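Local coordinates for protein beta-lactamase (Sebaldella termitidis, PDB 6N1N) that probably hydrolyses beta-lactam antibiotics to substituted beta-amino acids, as a class D serine beta-lactamase carrying a carboxylated lysine, at residues Ala73-Asp77 / Trp102-Gly107; Ala108-Ser113 / Lys134-Trp138; Thr26-Asn32 / Glu211-Ala217; Ile145-Gln150 / Ile201-Gly205. The contacts are given in a common frame with arbitrary orientation. Numbering follows the deposited sequence.

Interaction 1 of 4, residues Ala73-Asp77 / Trp102-Gly107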
# COMPACT_ATOMS: atom_id res chain seq x y z
N ALA A 73 -21.42 1.01 8.30
CA ALA A 73 -20.63 1.89 9.15
C ALA A 73 -20.23 1.18 10.43
O ALA A 73 -20.93 0.32 10.95
CB ALA A 73 -21.39 3.17 9.48
N MSE A 74 -19.05 1.54 10.90
CA MSE A 74 -18.59 1.21 12.23
C MSE A 74 -18.80 2.44 13.12
O MSE A 74 -18.66 3.56 12.65
CB MSE A 74 -17.13 0.80 12.16
CG MSE A 74 -16.76 -0.30 13.04
SE MSE A 74 -14.83 -0.42 12.98
CE MSE A 74 -14.71 -1.86 11.67
N GLU A 75 -19.16 2.23 14.39
CA GLU A 75 -19.53 3.33 15.28
C GLU A 75 -18.30 4.05 15.82
O GLU A 75 -17.40 3.42 16.40
CB GLU A 75 -20.39 2.81 16.43
CG GLU A 75 -20.79 3.89 17.44
CD GLU A 75 -21.57 3.35 18.63
OE1 GLU A 75 -21.19 2.28 19.16
OE2 GLU A 75 -22.56 4.00 19.03
N TRP A 76 -18.29 5.36 15.65
CA TRP A 76 -17.24 6.23 16.18
C TRP A 76 -17.42 6.39 17.68
O TRP A 76 -18.54 6.53 18.16
CB TRP A 76 -17.32 7.58 15.46
CG TRP A 76 -16.49 8.70 16.03
CD1 TRP A 76 -15.15 8.69 16.28
CD2 TRP A 76 -16.95 10.01 16.36
NE1 TRP A 76 -14.75 9.91 16.77
CE2 TRP A 76 -15.84 10.74 16.82
CE3 TRP A 76 -18.19 10.64 16.32
CZ2 TRP A 76 -15.94 12.06 17.24
CZ3 TRP A 76 -18.29 11.94 16.73
CH2 TRP A 76 -17.17 12.64 17.19
N ASP A 77 -16.31 6.34 18.42
CA ASP A 77 -16.39 6.47 19.87
C ASP A 77 -16.62 7.89 20.35
O ASP A 77 -16.64 8.12 21.56
CB ASP A 77 -15.13 5.89 20.52
CG ASP A 77 -13.85 6.49 19.98
OD1 ASP A 77 -13.93 7.58 19.37
OD2 ASP A 77 -12.78 5.85 20.15
N TRP A 102 -8.36 4.45 13.42
CA TRP A 102 -9.23 3.93 14.47
C TRP A 102 -10.15 2.83 13.96
O TRP A 102 -10.43 1.86 14.69
CB TRP A 102 -10.04 5.05 15.13
CG TRP A 102 -11.24 5.67 14.36
CD1 TRP A 102 -11.26 6.90 13.75
CD2 TRP A 102 -12.55 5.12 14.18
NE1 TRP A 102 -12.49 7.14 13.19
CE2 TRP A 102 -13.31 6.06 13.45
CE3 TRP A 102 -13.17 3.92 14.57
CZ2 TRP A 102 -14.64 5.84 13.10
CZ3 TRP A 102 -14.48 3.71 14.22
CH2 TRP A 102 -15.20 4.66 13.48
N PHE A 103 -10.61 2.93 12.71
CA PHE A 103 -11.52 1.95 12.15
C PHE A 103 -10.83 0.61 11.99
O PHE A 103 -11.39 -0.43 12.36
CB PHE A 103 -12.05 2.49 10.81
CG PHE A 103 -12.89 1.53 10.00
CD1 PHE A 103 -14.26 1.73 9.87
CD2 PHE A 103 -12.31 0.50 9.26
CE1 PHE A 103 -15.03 0.91 9.08
CE2 PHE A 103 -13.09 -0.35 8.47
CZ PHE A 103 -14.44 -0.14 8.39
N TYR A 104 -9.59 0.62 11.50
CA TYR A 104 -8.85 -0.63 11.34
C TYR A 104 -8.41 -1.21 12.68
O TYR A 104 -8.44 -2.43 12.85
CB TYR A 104 -7.69 -0.40 10.38
CG TYR A 104 -8.20 -0.26 8.96
CD1 TYR A 104 -8.43 -1.37 8.17
CD2 TYR A 104 -8.47 0.99 8.42
CE1 TYR A 104 -8.92 -1.26 6.85
CE2 TYR A 104 -8.95 1.13 7.12
CZ TYR A 104 -9.17 0.00 6.34
OH TYR A 104 -9.64 0.15 5.04
N MSE A 105 -8.00 -0.37 13.63
CA MSE A 105 -7.69 -0.85 14.98
C MSE A 105 -8.91 -1.50 15.65
O MSE A 105 -8.79 -2.55 16.28
CB MSE A 105 -7.16 0.30 15.85
CG MSE A 105 -5.86 0.88 15.34
SE MSE A 105 -5.14 2.26 16.55
CE MSE A 105 -6.55 3.57 16.47
N LYS A 106 -10.08 -0.88 15.48
CA LYS A 106 -11.30 -1.42 16.07
C LYS A 106 -11.68 -2.74 15.41
O LYS A 106 -12.00 -3.72 16.10
CB LYS A 106 -12.42 -0.39 15.95
CG LYS A 106 -13.75 -0.83 16.57
CD LYS A 106 -14.78 0.30 16.47
CE LYS A 106 -16.15 -0.11 17.01
NZ LYS A 106 -16.19 -0.03 18.49
N GLY A 107 -11.59 -2.80 14.08
CA GLY A 107 -11.91 -4.03 13.38
C GLY A 107 -10.94 -5.15 13.68
O GLY A 107 -11.34 -6.32 13.77
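Ala73-Trp76 is extended, Asp77 departs from that conformation, and the segment runs past about a turn and a half of helix 101-108; Met74 and Phe103 come nearest, their CA atoms 7.1 Å apart. A loop thus packs on a helix through Met-aromatic contacts, in the helical part of the class D beta-lactamase fold. No hydrogen bond crosses between the segments. The CA-to-CB bond of Met74, a selenomethionine here, points toward the helix, and its long flexible side chain suits a cleft between aromatic residues: CE makes a CH-pi contact over the Phe103 face, 3.7 Å from the centroid, and SE lies over that ring at 4.1 Å and obliquely beside Trp102. The Trp102 ring edge meets the loop backbone, CH2 3.7 Å from Met74 O, while NE1 is satisfied by the carbonyl of Trp86. Trp76 CB packs 4.0 Å from Trp102 CZ2. On the solvent-exposed side, Lys106 CD covers Met74 SE at 3.6 Å. Gly107 offers a bare backbone where a side chain would crowd the methyl: Met74 CE sits 3.9 Å from Gly107 CA.

Interaction 2 of 4, residues Ala108-Ser113 / Lys134-Trp138; sequences AGKIKS and KNSFW
Lys134 lays its side chain across a turn, overlapping Ala108, Gly109, Ile111 and Ser113. Neither segment is a regular helix or strand. Ala108-Ile111 forms a type I beta turn, closed by Ile111 N to Ala108 O at 3.0 Å, and Lys112 is the N-cap of the next helix; in the other segment phi/psi stay between -65/-12 and -104/10, except Ser136 at -157/25. CA atoms approach to 5.1 Å at Ala108-Asn135 and 6.1 Å at Ser113-Lys134. Lys134 (chi1 to chi4 88°, 131°, 172°, 69°) bends so that NZ donates to Ala108 O at 2.9 Å; CD lies 3.6 Å from Ser113 N. Lysine suits this place because its amine meets the turn's acceptor carbonyl while its methylenes span the turn. The small Ala108 puts CB 3.8 Å from Asn135 CA and 4.0 Å from Trp138 CH2, at the indole edge. Trp138 (chi1 59°) hydrogen-bonds through NE1 to the carboxylated lysine at position 54, characteristic of class D enzymes. The contact ties the junction of helices 101-108 and 113-122 to the loop towards helix 147-159, with Ile111 on helix 56-63.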
# COMPACT_ATOMS: atom_id res chain seq x y z
N ALA A 108 -9.66 -4.82 13.88
CA ALA A 108 -8.68 -5.84 14.19
C ALA A 108 -9.00 -6.51 15.52
O ALA A 108 -8.63 -7.68 15.72
CB ALA A 108 -7.28 -5.22 14.20
N GLY A 109 -9.72 -5.84 16.41
CA GLY A 109 -10.09 -6.46 17.68
C GLY A 109 -11.01 -7.66 17.54
O GLY A 109 -11.05 -8.51 18.44
N LYS A 110 -11.76 -7.73 16.44
CA LYS A 110 -12.64 -8.85 16.16
C LYS A 110 -11.90 -10.05 15.57
O LYS A 110 -12.54 -11.07 15.33
CB LYS A 110 -13.74 -8.45 15.16
CG LYS A 110 -14.87 -7.52 15.67
CD LYS A 110 -15.96 -7.44 14.59
CE LYS A 110 -17.13 -6.56 14.96
NZ LYS A 110 -16.68 -5.24 15.45
N ILE A 111 -10.60 -9.93 15.29
CA ILE A 111 -9.83 -10.96 14.59
C ILE A 111 -8.71 -11.44 15.52
O ILE A 111 -7.91 -10.65 16.01
CB ILE A 111 -9.26 -10.43 13.26
CG1 ILE A 111 -10.38 -9.85 12.39
CG2 ILE A 111 -8.54 -11.56 12.49
CD1 ILE A 111 -9.87 -9.09 11.17
N LYS A 112 -8.65 -12.75 15.74
CA LYS A 112 -7.58 -13.32 16.56
C LYS A 112 -6.22 -13.22 15.88
O LYS A 112 -6.10 -13.28 14.65
CB LYS A 112 -7.86 -14.79 16.85
CG LYS A 112 -9.13 -15.06 17.65
CD LYS A 112 -8.98 -14.61 19.07
CE LYS A 112 -10.12 -15.15 19.93
NZ LYS A 112 -10.01 -14.74 21.36
N SER A 113 -5.17 -13.13 16.69
CA SER A 113 -3.80 -13.08 16.15
C SER A 113 -3.49 -14.27 15.24
O SER A 113 -2.84 -14.11 14.20
CB SER A 113 -2.81 -12.99 17.31
OG SER A 113 -1.55 -13.53 16.96
N LYS A 134 -1.89 -6.68 18.87
CA LYS A 134 -2.49 -7.38 17.74
C LYS A 134 -3.48 -6.52 16.98
O LYS A 134 -3.97 -6.95 15.94
CB LYS A 134 -3.12 -8.70 18.22
CG LYS A 134 -4.56 -8.65 18.69
CD LYS A 134 -5.33 -9.77 18.01
CE LYS A 134 -6.73 -9.90 18.57
NZ LYS A 134 -7.54 -8.72 18.20
N ASN A 135 -3.74 -5.31 17.46
CA ASN A 135 -4.54 -4.32 16.75
C ASN A 135 -3.70 -3.22 16.12
O ASN A 135 -4.27 -2.22 15.65
CB ASN A 135 -5.57 -3.69 17.70
CG ASN A 135 -4.92 -3.02 18.90
OD1 ASN A 135 -3.69 -3.00 19.04
ND2 ASN A 135 -5.75 -2.47 19.78
N SER A 136 -2.37 -3.36 16.10
CA SER A 136 -1.53 -2.31 15.50
C SER A 136 -0.16 -2.84 15.07
O SER A 136 0.79 -2.07 14.98
CB SER A 136 -1.37 -1.13 16.48
OG SER A 136 -0.78 -1.52 17.70
N PHE A 137 -0.04 -4.14 14.79
CA PHE A 137 1.24 -4.71 14.40
C PHE A 137 1.76 -4.19 13.08
O PHE A 137 2.93 -4.42 12.77
CB PHE A 137 1.13 -6.25 14.32
CG PHE A 137 0.02 -6.74 13.43
CD1 PHE A 137 0.24 -6.96 12.09
CD2 PHE A 137 -1.26 -6.95 13.93
CE1 PHE A 137 -0.78 -7.39 11.27
CE2 PHE A 137 -2.27 -7.37 13.09
CZ PHE A 137 -2.02 -7.58 11.77
N TRP A 138 0.93 -3.48 12.31
CA TRP A 138 1.37 -2.95 11.03
C TRP A 138 1.97 -1.56 11.16
O TRP A 138 2.52 -1.06 10.17
CB TRP A 138 0.21 -2.96 10.03
CG TRP A 138 -0.97 -2.18 10.43
CD1 TRP A 138 -1.23 -0.89 10.09
CD2 TRP A 138 -2.10 -2.63 11.20
NE1 TRP A 138 -2.45 -0.50 10.59
CE2 TRP A 138 -2.99 -1.53 11.30
CE3 TRP A 138 -2.44 -3.84 11.81
CZ2 TRP A 138 -4.21 -1.61 11.98
CZ3 TRP A 138 -3.64 -3.90 12.51
CH2 TRP A 138 -4.51 -2.80 12.58

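Interaction 3 of 4, residues Thr26-Asn32 / Glu211-Ala217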
# COMPACT_ATOMS: atom_id res chain seq x y z
N THR A 26 10.04 0.91 -7.58
CA THR A 26 10.05 -0.41 -8.21
C THR A 26 8.72 -0.56 -8.94
O THR A 26 7.66 -0.31 -8.37
CB THR A 26 10.22 -1.53 -7.16
OG1 THR A 26 11.42 -1.29 -6.42
CG2 THR A 26 10.28 -2.91 -7.80
N ILE A 27 8.77 -1.01 -10.21
CA ILE A 27 7.60 -1.19 -11.03
C ILE A 27 7.70 -2.55 -11.72
O ILE A 27 8.79 -2.97 -12.11
CB ILE A 27 7.47 -0.04 -12.05
CG1 ILE A 27 7.15 1.28 -11.34
CG2 ILE A 27 6.38 -0.34 -13.09
CD1 ILE A 27 7.42 2.49 -12.19
N TYR A 28 6.57 -3.23 -11.83
CA TYR A 28 6.47 -4.48 -12.59
C TYR A 28 5.45 -4.30 -13.70
O TYR A 28 4.27 -4.04 -13.44
CB TYR A 28 6.07 -5.64 -11.69
CG TYR A 28 5.99 -6.97 -12.41
CD1 TYR A 28 7.13 -7.63 -12.82
CD2 TYR A 28 4.77 -7.56 -12.66
CE1 TYR A 28 7.06 -8.84 -13.47
CE2 TYR A 28 4.68 -8.78 -13.29
CZ TYR A 28 5.82 -9.42 -13.70
OH TYR A 28 5.76 -10.65 -14.35
N ASP A 29 5.93 -4.44 -14.93
CA ASP A 29 5.13 -4.47 -16.15
C ASP A 29 4.57 -5.88 -16.30
O ASP A 29 5.31 -6.83 -16.55
CB ASP A 29 6.04 -4.02 -17.29
CG ASP A 29 5.41 -4.15 -18.67
OD1 ASP A 29 4.46 -4.93 -18.83
OD2 ASP A 29 5.91 -3.49 -19.61
N TYR A 30 3.25 -6.01 -16.15
CA TYR A 30 2.60 -7.32 -16.05
C TYR A 30 2.58 -8.06 -17.38
O TYR A 30 2.94 -9.25 -17.45
CB TYR A 30 1.18 -7.10 -15.52
CG TYR A 30 0.38 -8.36 -15.34
CD1 TYR A 30 0.55 -9.17 -14.23
CD2 TYR A 30 -0.57 -8.72 -16.27
CE1 TYR A 30 -0.20 -10.33 -14.07
CE2 TYR A 30 -1.33 -9.88 -16.11
CZ TYR A 30 -1.13 -10.67 -15.01
OH TYR A 30 -1.87 -11.81 -14.88
N LYS A 31 2.14 -7.39 -18.45
CA LYS A 31 2.04 -8.05 -19.74
C LYS A 31 3.40 -8.54 -20.24
O LYS A 31 3.53 -9.67 -20.75
CB LYS A 31 1.41 -7.09 -20.75
CG LYS A 31 1.40 -7.56 -22.17
CD LYS A 31 0.48 -6.71 -23.01
CE LYS A 31 1.08 -5.38 -23.32
NZ LYS A 31 0.15 -4.56 -24.17
N ASN A 32 4.42 -7.70 -20.10
CA ASN A 32 5.75 -8.01 -20.60
C ASN A 32 6.64 -8.72 -19.59
O ASN A 32 7.72 -9.19 -19.97
CB ASN A 32 6.42 -6.73 -21.08
CG ASN A 32 5.69 -6.12 -22.25
OD1 ASN A 32 5.48 -6.79 -23.29
ND2 ASN A 32 5.30 -4.86 -22.13
N GLU A 211 -3.30 -0.93 -22.30
CA GLU A 211 -3.63 -2.35 -22.41
C GLU A 211 -2.64 -3.19 -21.62
O GLU A 211 -2.12 -4.20 -22.09
CB GLU A 211 -3.70 -2.79 -23.88
CG GLU A 211 -4.92 -2.25 -24.62
CD GLU A 211 -5.02 -2.75 -26.06
OE1 GLU A 211 -4.13 -2.42 -26.88
OE2 GLU A 211 -5.99 -3.49 -26.37
N ASN A 212 -2.41 -2.77 -20.39
CA ASN A 212 -1.41 -3.40 -19.54
C ASN A 212 -1.75 -3.07 -18.10
O ASN A 212 -2.71 -2.33 -17.82
CB ASN A 212 -0.02 -2.89 -19.90
CG ASN A 212 1.10 -3.83 -19.51
OD1 ASN A 212 0.95 -4.72 -18.67
ND2 ASN A 212 2.25 -3.59 -20.11
N VAL A 213 -0.95 -3.61 -17.19
CA VAL A 213 -1.01 -3.28 -15.77
C VAL A 213 0.42 -3.08 -15.29
O VAL A 213 1.29 -3.90 -15.55
CB VAL A 213 -1.67 -4.38 -14.92
CG1 VAL A 213 -1.95 -3.87 -13.50
CG2 VAL A 213 -2.94 -4.84 -15.53
N TYR A 214 0.64 -2.01 -14.53
CA TYR A 214 1.94 -1.71 -13.94
C TYR A 214 1.77 -1.68 -12.42
O TYR A 214 1.13 -0.78 -11.87
CB TYR A 214 2.51 -0.39 -14.47
CG TYR A 214 2.63 -0.38 -15.97
CD1 TYR A 214 3.81 -0.78 -16.62
CD2 TYR A 214 1.55 -0.03 -16.77
CE1 TYR A 214 3.89 -0.82 -17.98
CE2 TYR A 214 1.63 -0.05 -18.15
CZ TYR A 214 2.79 -0.44 -18.74
OH TYR A 214 2.86 -0.43 -20.11
N PHE A 215 2.38 -2.66 -11.76
CA PHE A 215 2.42 -2.69 -10.30
C PHE A 215 3.57 -1.85 -9.80
O PHE A 215 4.62 -1.80 -10.44
CB PHE A 215 2.55 -4.14 -9.83
CG PHE A 215 1.39 -4.99 -10.24
CD1 PHE A 215 0.32 -5.15 -9.39
CD2 PHE A 215 1.31 -5.56 -11.50
CE1 PHE A 215 -0.78 -5.88 -9.77
CE2 PHE A 215 0.22 -6.29 -11.88
CZ PHE A 215 -0.83 -6.47 -11.02
N PHE A 216 3.37 -1.15 -8.67
CA PHE A 216 4.41 -0.24 -8.22
C PHE A 216 4.53 -0.20 -6.71
O PHE A 216 3.58 -0.42 -5.97
CB PHE A 216 4.18 1.21 -8.74
CG PHE A 216 2.91 1.85 -8.25
CD1 PHE A 216 2.88 2.61 -7.09
CD2 PHE A 216 1.74 1.68 -8.95
CE1 PHE A 216 1.70 3.18 -6.65
CE2 PHE A 216 0.57 2.26 -8.52
CZ PHE A 216 0.55 3.01 -7.35
N ALA A 217 5.75 0.06 -6.25
CA ALA A 217 5.99 0.30 -4.84
C ALA A 217 7.07 1.37 -4.77
O ALA A 217 8.21 1.14 -5.15
CB ALA A 217 6.43 -0.97 -4.10
O HOH W 1 10.92 0.37 -4.38
O HOH W 2 5.25 -0.77 -21.28
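Paired backbone hydrogen bonds join the antiparallel strands 26-29 and 212-217, Tyr30-Asn32 being the turn that follows the first. Thr26 N to Ala217 O (3.1 Å) and Ala217 N to Thr26 O (2.9 Å) close one hydrogen-bonded pair; Tyr28 N to Phe215 O (2.8 Å) and Phe215 N to Tyr28 O (2.9 Å) close the next. Ile27-Phe216 and Asp29-Tyr214 are the non-hydrogen-bonded pairs. The N-to-C directions make 160°, with axes 4.5 Å apart at closest. Past the strand, Tyr30 N still reaches Val213 O at 2.9 Å, and side chains then take over. Asn212, able to donate and accept, gives ND2 to Asp29 OD1 (2.9 Å) and receives Lys31 N on OD1 (2.9 Å); Lys31 NZ donates to Glu211 O (3.1 Å). Asp29 OD1 also accepts from Asn32 N at 3.0 Å, an Asx motif that holds the turn. One water bridges Asp29 OD2 and Tyr214 OH; another links Ala217 O with Thr26 OG1, which also hydrogen-bonds Ser43 OG.

Apolar and aromatic side chains pack on both faces. On one, Ile27 CG1 lies 3.9 Å from Phe216 CB; on the other, Tyr28 CD2 lies 4.2 Å from Phe215 CD2. Beyond the strand end, Tyr30 CD1 lies 3.7 Å from Phe215 CE2. Tyr28 and Phe215 lie against Ile155 of helix 147-159, while Phe216 meets Phe243 of helix 228-245. These central strands are thus sandwiched between helices and flanked by strands 34-37 and 198-209.

Interaction 4 of 4, residues Ile145-Gln150 / Ile201-Gly205; sequences ISPEEQ and IWYVG
A capped helix start sits against a strand of the central beta-sheet, a helix-on-sheet packing within the beta-lactamase fold. Ile145 is extended, Ser146 is the N-cap, and Pro147 opens the helix; Ile201-Gly205 is a regular strand, with Gly205 at phi 157°, psi -151°, where a CB would strike the preceding carbonyl. The nearest CA atoms, Gln150 and Val204, are 7.4 Å apart.

No hydrogen bond crosses the segments; the capping bonds lie within 145-150. Ser146 and Glu149 form a capping box: Glu149 N donates to Ser146 OG at 3.1 Å and Ser146 N to Glu149 OE1 at 2.9 Å. Gln150 N to Ser146 O, 2.9 Å, begins the helical pattern. Proline suits the first turn, where no amide donor is needed. Outside, Trp202 NE1 bonds Leu48 O and Gln150 NE2 bonds Thr52 OG1.

Packing joins the segments. Trp202 and Val204 both point at the helix, while Tyr203 lies out of reach. Trp202 (chi1 -64°, chi2 95°) puts CZ3 4.1 Å from Pro147 CG; at its ring edge the polar Ile145 O lies 3.5 Å from CH2.

NE2 of Gln150 (chi1 -70°, chi2 -95°) lies over one indole face, 3.7 Å from Trp202 CZ3, and Gln150 OE1 is 3.9 Å from Val204 CG2.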
# COMPACT_ATOMS: atom_id res chain seq x y z
N ILE A 145 7.87 -5.45 5.42
CA ILE A 145 7.71 -5.96 4.05
C ILE A 145 8.56 -5.14 3.10
O ILE A 145 8.81 -3.96 3.31
CB ILE A 145 6.21 -5.95 3.63
CG1 ILE A 145 6.04 -6.63 2.27
CG2 ILE A 145 5.63 -4.52 3.61
CD1 ILE A 145 4.59 -6.98 1.97
N SER A 146 9.09 -5.81 2.05
CA SER A 146 9.91 -5.09 1.09
C SER A 146 9.06 -4.59 -0.07
O SER A 146 7.94 -5.07 -0.27
CB SER A 146 11.01 -5.98 0.53
OG SER A 146 10.45 -6.97 -0.34
N PRO A 147 9.58 -3.66 -0.87
CA PRO A 147 8.84 -3.25 -2.09
C PRO A 147 8.56 -4.39 -3.07
O PRO A 147 7.46 -4.49 -3.60
CB PRO A 147 9.76 -2.18 -2.70
CG PRO A 147 10.49 -1.60 -1.51
CD PRO A 147 10.76 -2.80 -0.63
N GLU A 148 9.54 -5.25 -3.33
CA GLU A 148 9.29 -6.46 -4.12
C GLU A 148 8.13 -7.29 -3.58
O GLU A 148 7.27 -7.74 -4.34
CB GLU A 148 10.58 -7.27 -4.17
CG GLU A 148 10.52 -8.62 -4.82
CD GLU A 148 11.84 -9.38 -4.65
OE1 GLU A 148 12.85 -8.73 -4.30
OE2 GLU A 148 11.85 -10.62 -4.86
N GLU A 149 8.08 -7.48 -2.26
CA GLU A 149 7.02 -8.27 -1.65
C GLU A 149 5.67 -7.57 -1.70
O GLU A 149 4.63 -8.24 -1.83
CB GLU A 149 7.39 -8.58 -0.19
CG GLU A 149 8.57 -9.51 -0.05
CD GLU A 149 9.02 -9.69 1.37
OE1 GLU A 149 9.06 -8.71 2.13
OE2 GLU A 149 9.33 -10.84 1.74
N GLN A 150 5.65 -6.24 -1.61
CA GLN A 150 4.40 -5.52 -1.82
C GLN A 150 3.86 -5.81 -3.21
O GLN A 150 2.67 -6.11 -3.38
CB GLN A 150 4.59 -4.00 -1.68
CG GLN A 150 4.87 -3.51 -0.29
CD GLN A 150 3.64 -3.04 0.45
OE1 GLN A 150 2.50 -3.43 0.14
NE2 GLN A 150 3.87 -2.20 1.45
N ILE A 201 8.21 6.61 3.70
CA ILE A 201 7.01 7.08 3.02
C ILE A 201 6.76 6.17 1.82
O ILE A 201 7.53 6.18 0.85
CB ILE A 201 7.13 8.55 2.59
CG1 ILE A 201 7.39 9.42 3.85
CG2 ILE A 201 5.90 8.98 1.84
CD1 ILE A 201 7.72 10.88 3.53
N TRP A 202 5.66 5.41 1.89
CA TRP A 202 5.24 4.50 0.85
C TRP A 202 4.14 5.10 -0.04
O TRP A 202 3.27 5.83 0.41
CB TRP A 202 4.62 3.25 1.43
CG TRP A 202 5.40 2.30 2.26
CD1 TRP A 202 5.48 2.26 3.62
CD2 TRP A 202 6.04 1.12 1.79
NE1 TRP A 202 6.20 1.16 4.02
CE2 TRP A 202 6.54 0.43 2.90
CE3 TRP A 202 6.26 0.59 0.52
CZ2 TRP A 202 7.27 -0.74 2.78
CZ3 TRP A 202 6.97 -0.56 0.40
CH2 TRP A 202 7.45 -1.24 1.52
N TYR A 203 4.15 4.65 -1.29
CA TYR A 203 2.97 4.70 -2.16
C TYR A 203 3.02 3.42 -2.99
O TYR A 203 3.97 3.20 -3.77
CB TYR A 203 2.97 5.97 -3.01
CG TYR A 203 1.67 6.22 -3.74
CD1 TYR A 203 0.47 6.28 -3.06
CD2 TYR A 203 1.66 6.40 -5.11
CE1 TYR A 203 -0.73 6.49 -3.74
CE2 TYR A 203 0.47 6.66 -5.78
CZ TYR A 203 -0.70 6.68 -5.10
OH TYR A 203 -1.86 6.91 -5.80
N VAL A 204 2.02 2.54 -2.82
CA VAL A 204 2.02 1.24 -3.48
C VAL A 204 0.67 1.01 -4.13
O VAL A 204 -0.33 1.62 -3.75
CB VAL A 204 2.35 0.09 -2.49
CG1 VAL A 204 3.64 0.37 -1.69
CG2 VAL A 204 1.15 -0.21 -1.56
N GLY A 205 0.65 0.15 -5.15
CA GLY A 205 -0.59 -0.14 -5.84
C GLY A 205 -0.33 -0.65 -7.24
O GLY A 205 0.69 -1.28 -7.51

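How the interactions relate
Interactions 1 and 2 follow each other along the chain, from helix 101-108 into the turn after it, and touch: Met105 CG lies 3.5 Å from Asn135 O, and Tyr104 O lies 4.0 Å from Trp138 CH2. Interactions 3 and 4 share the sheet through neighbouring strands 212-222 and 198-209, with Phe216 N 2.9 Å from Gly205 O, a probable hydrogen bond, and Ala217 CB packed 3.7 Å from Pro147 O. The centres of interactions 1 and 3 are about 34 Å apart, on opposite sides of the chain's centre. Ser51, the predicted acyl-ester nucleophile, is approached from both parts: its side chain is about 6 Å from that of Trp138 and about 8 Å from that of Trp202.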